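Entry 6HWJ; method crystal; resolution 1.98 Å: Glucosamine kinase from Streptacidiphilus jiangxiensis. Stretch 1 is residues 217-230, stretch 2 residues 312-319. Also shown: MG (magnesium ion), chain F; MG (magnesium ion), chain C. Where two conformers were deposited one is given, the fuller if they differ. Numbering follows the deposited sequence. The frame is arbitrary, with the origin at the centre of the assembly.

Stretch 1 217-230: LPAAQLGTLTARMH
Stretch 2 312-319: RYAVVDFD

Helix 217-230 of this glucosamine kinase packs against strand 312-315 and the loop that follows it. The helix axis passes 10.1 Å from the strand axis, with the N-to-C directions 47° apart (signed crossing angle -47°), and the register is set by Leu225 and Tyr313, whose CA atoms lie 8.1 Å apart. Helical phi/psi values stay near -63/-41, and i to i-4 hydrogen bonds run from Gln221 N to Leu217 O (2.9 Å) through to His230 N to Thr226 O (2.9 Å); the helix, which begins before Leu217 and runs on past His230, is kinked where N of Pro218 and of Ala219 has no bond to the preceding turn. The strand is extended, from -101/134 at Arg312 to -90/142 at Val315, so that Tyr313 and Val315 point toward the helix while Arg312 and Ala314 point away. On the helix, Gln221, Leu225 and Met229, spaced four apart, point toward the strand.

Tyr313 is the centre of the contact. With chi1 m (-67°) and chi2 73°, its ring runs from beside Leu225 toward the N-terminal end of stretch 1, bringing OH to 3.4 Å from Pro218 CB and 3.3 Å from Gln221 OE1. Gln221 is m, t with chi3 -90°, which leaves OE1, rather than NE2, as the end nearer the tyrosine hydroxyl. Leu222 points sideways, but its m, t rotamer brings CD2 within 4.2 Å of Tyr313 CD2. Leu225, t (178°) and t (159°), reaches both inward-pointing strand residues: CD1 is 3.9 Å from Tyr313 CB and CD2 4.4 Å from Val315 CB. These aliphatic contacts are dispersive and bury apolar surface.

Met229 is extended at chi1 and chi2 (t, t) and turns at chi3 (p, 77°), placing SD 4.4 Å from CG1 of Val315 (chi1 p, 56°) and 4.2 Å from Phe318 CE1. Phe318 (chi1 m, -77°; chi2 -81°) presents its ring edge: Met229 SD lies 5.3 Å from the ring centroid and 79° off the normal, where the polarizable sulfur meets the electropositive rim. The two stretches bury 363 Å² in all, with no clear hydrogen bond between them.

Thr226, on m (-51°), turns its hydroxyl back along the helix, OG1 donating to Leu222 O at 2.7 Å. Beyond the strand, Asp317 adopts phi/psi 74/77 and chi1 t (-160°), its carboxylate bridging two magnesium ions: OD1 is 2.2 Å from MG of chain F and OD2 2.2 Å from MG of chain C. Water 1, bound to the chain F ion, also donates to Asp317 OD2 at 2.5 Å.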

# COMPACT_ATOMS: atom_id res chain seq x y z
N LEU A 217 10.35 -16.53 -14.25
CA LEU A 217 11.33 -15.50 -13.90
C LEU A 217 10.71 -14.36 -13.10
O LEU A 217 11.31 -13.94 -12.09
CB LEU A 217 12.03 -14.98 -15.16
CG LEU A 217 12.99 -13.81 -14.94
CD1 LEU A 217 14.12 -14.18 -14.01
CD2 LEU A 217 13.53 -13.33 -16.30
N PRO A 218 9.54 -13.81 -13.47
CA PRO A 218 8.98 -12.71 -12.65
C PRO A 218 8.77 -13.10 -11.19
O PRO A 218 8.92 -12.26 -10.30
CB PRO A 218 7.65 -12.38 -13.35
CG PRO A 218 7.89 -12.84 -14.79
CD PRO A 218 8.72 -14.08 -14.66
N ALA A 219 8.39 -14.35 -10.92
CA ALA A 219 8.20 -14.76 -9.54
C ALA A 219 9.52 -14.67 -8.77
O ALA A 219 9.54 -14.25 -7.60
CB ALA A 219 7.63 -16.17 -9.47
N ALA A 220 10.63 -15.04 -9.42
CA ALA A 220 11.94 -14.91 -8.79
C ALA A 220 12.34 -13.46 -8.65
O ALA A 220 12.95 -13.08 -7.64
CB ALA A 220 13.00 -15.68 -9.60
N GLN A 221 12.06 -12.63 -9.66
CA GLN A 221 12.38 -11.21 -9.53
C GLN A 221 11.57 -10.55 -8.42
O GLN A 221 12.09 -9.70 -7.70
CB GLN A 221 12.17 -10.52 -10.87
CG GLN A 221 13.00 -11.14 -11.96
CD GLN A 221 13.03 -10.32 -13.24
OE1 GLN A 221 12.20 -10.49 -14.12
NE2 GLN A 221 13.98 -9.42 -13.33
N LEU A 222 10.31 -10.95 -8.27
CA LEU A 222 9.48 -10.45 -7.17
C LEU A 222 10.06 -10.86 -5.82
O LEU A 222 10.05 -10.07 -4.87
CB LEU A 222 8.05 -10.95 -7.30
CG LEU A 222 7.23 -10.33 -8.43
CD1 LEU A 222 5.90 -11.03 -8.59
CD2 LEU A 222 7.02 -8.87 -8.18
N GLY A 223 10.57 -12.08 -5.72
CA GLY A 223 11.18 -12.51 -4.47
C GLY A 223 12.42 -11.70 -4.14
O GLY A 223 12.62 -11.30 -3.00
N THR A 224 13.26 -11.44 -5.14
CA THR A 224 14.43 -10.59 -4.92
C THR A 224 14.02 -9.18 -4.52
O THR A 224 14.62 -8.58 -3.61
CB THR A 224 15.31 -10.60 -6.19
OG1 THR A 224 15.93 -11.89 -6.32
CG2 THR A 224 16.37 -9.53 -6.13
N LEU A 225 12.99 -8.64 -5.17
CA LEU A 225 12.53 -7.28 -4.85
C LEU A 225 12.04 -7.20 -3.41
O LEU A 225 12.40 -6.26 -2.68
CB LEU A 225 11.41 -6.87 -5.83
CG LEU A 225 10.75 -5.50 -5.64
CD1 LEU A 225 10.08 -5.04 -6.93
CD2 LEU A 225 9.67 -5.54 -4.53
N THR A 226 11.22 -8.16 -2.99
CA THR A 226 10.69 -8.20 -1.64
C THR A 226 11.80 -8.28 -0.60
O THR A 226 11.73 -7.63 0.45
CB THR A 226 9.74 -9.39 -1.48
OG1 THR A 226 8.77 -9.39 -2.54
CG2 THR A 226 9.03 -9.35 -0.13
N ALA A 227 12.85 -9.05 -0.89
CA ALA A 227 13.98 -9.17 0.04
C ALA A 227 14.78 -7.88 0.12
O ALA A 227 15.18 -7.45 1.22
CB ALA A 227 14.89 -10.34 -0.37
N ARG A 228 15.02 -7.24 -1.02
CA ARG A 228 15.69 -5.94 -1.02
C ARG A 228 14.86 -4.91 -0.26
O ARG A 228 15.40 -4.08 0.48
CB ARG A 228 15.93 -5.47 -2.46
CG ARG A 228 16.94 -6.31 -3.24
CD ARG A 228 16.94 -5.92 -4.72
NE ARG A 228 18.02 -6.62 -5.44
CZ ARG A 228 18.17 -6.60 -6.76
NH1 ARG A 228 17.30 -5.95 -7.53
NH2 ARG A 228 19.18 -7.25 -7.32
N MET A 229 13.55 -4.92 -0.49
CA MET A 229 12.64 -4.02 0.22
C MET A 229 12.72 -4.24 1.73
O MET A 229 12.93 -3.29 2.50
CB MET A 229 11.21 -4.24 -0.30
CG MET A 229 10.16 -3.31 0.29
SD MET A 229 8.50 -3.70 -0.35
CE MET A 229 8.11 -5.17 0.60
N HIS A 230 12.60 -5.50 2.17
CA HIS A 230 12.62 -5.77 3.61
C HIS A 230 13.97 -5.44 4.23
O HIS A 230 14.03 -4.90 5.34
CB HIS A 230 12.26 -7.24 3.88
CG HIS A 230 10.82 -7.55 3.68
ND1 HIS A 230 10.35 -8.83 3.50
CD2 HIS A 230 9.74 -6.74 3.64
CE1 HIS A 230 9.04 -8.80 3.36
NE2 HIS A 230 8.65 -7.54 3.44
N ARG A 312 11.61 -3.51 -15.92
CA ARG A 312 11.83 -2.86 -14.64
C ARG A 312 10.59 -3.02 -13.77
O ARG A 312 9.46 -2.81 -14.24
CB ARG A 312 12.13 -1.37 -14.84
CG ARG A 312 13.46 -1.10 -15.53
CD ARG A 312 13.63 0.39 -15.78
NE ARG A 312 15.04 0.76 -15.94
CZ ARG A 312 15.73 0.61 -17.07
NH1 ARG A 312 17.01 0.98 -17.11
NH2 ARG A 312 15.16 0.09 -18.14
N TYR A 313 10.81 -3.39 -12.50
CA TYR A 313 9.73 -3.57 -11.53
C TYR A 313 9.74 -2.44 -10.50
O TYR A 313 10.81 -2.02 -10.06
CB TYR A 313 9.89 -4.92 -10.79
CG TYR A 313 9.70 -6.12 -11.68
CD1 TYR A 313 10.65 -6.48 -12.62
CD2 TYR A 313 8.54 -6.88 -11.59
CE1 TYR A 313 10.46 -7.60 -13.45
CE2 TYR A 313 8.35 -7.99 -12.40
CZ TYR A 313 9.30 -8.35 -13.31
OH TYR A 313 9.06 -9.44 -14.12
N ALA A 314 8.55 -1.97 -10.12
CA ALA A 314 8.43 -0.85 -9.20
C ALA A 314 7.26 -1.09 -8.26
O ALA A 314 6.13 -1.25 -8.72
CB ALA A 314 8.21 0.46 -9.98
N VAL A 315 7.52 -1.11 -6.95
CA VAL A 315 6.47 -1.32 -5.95
C VAL A 315 5.90 0.04 -5.55
O VAL A 315 6.63 1.05 -5.48
CB VAL A 315 7.00 -2.10 -4.73
CG1 VAL A 315 8.19 -1.42 -4.11
CG2 VAL A 315 5.86 -2.25 -3.67
N VAL A 316 4.58 0.08 -5.35
CA VAL A 316 3.90 1.31 -4.94
C VAL A 316 2.93 0.99 -3.81
O VAL A 316 2.77 -0.17 -3.42
CB VAL A 316 3.16 1.97 -6.11
CG1 VAL A 316 4.12 2.34 -7.21
CG2 VAL A 316 2.11 1.03 -6.66
N ASP A 317 2.29 2.04 -3.28
CA ASP A 317 1.16 1.92 -2.34
C ASP A 317 1.63 1.49 -0.95
O ASP A 317 1.44 0.34 -0.56
CB ASP A 317 0.14 0.93 -2.91
CG ASP A 317 -1.26 1.09 -2.29
OD1 ASP A 317 -1.37 1.67 -1.19
OD2 ASP A 317 -2.24 0.61 -2.92
N PHE A 318 2.20 2.42 -0.19
CA PHE A 318 2.76 2.15 1.12
C PHE A 318 1.92 2.69 2.28
O PHE A 318 2.46 2.91 3.38
CB PHE A 318 4.17 2.72 1.20
CG PHE A 318 5.20 1.87 0.48
CD1 PHE A 318 5.73 0.76 1.09
CD2 PHE A 318 5.62 2.20 -0.80
CE1 PHE A 318 6.67 -0.03 0.44
CE2 PHE A 318 6.55 1.42 -1.45
CZ PHE A 318 7.07 0.31 -0.83
N ASP A 319 0.61 2.88 2.07
CA ASP A 319 -0.26 3.42 3.10
C ASP A 319 -0.62 2.40 4.18
O ASP A 319 -1.14 2.78 5.23
CB ASP A 319 -1.57 3.92 2.48
CG ASP A 319 -1.39 5.19 1.71
OD1 ASP A 319 -0.46 5.96 2.03
OD2 ASP A 319 -2.18 5.43 0.77
MG MG F . -3.28 2.12 -0.22
MG MG C . -2.56 -0.37 -4.84
O HOH W 1 -4.28 0.68 -1.44
O HOH W 2 -2.96 -1.54 -6.67
O HOH W 3 -1.43 0.71 -6.15
O HOH W 4 -4.03 0.97 -5.71
O HOH W 5 -2.62 0.22 0.66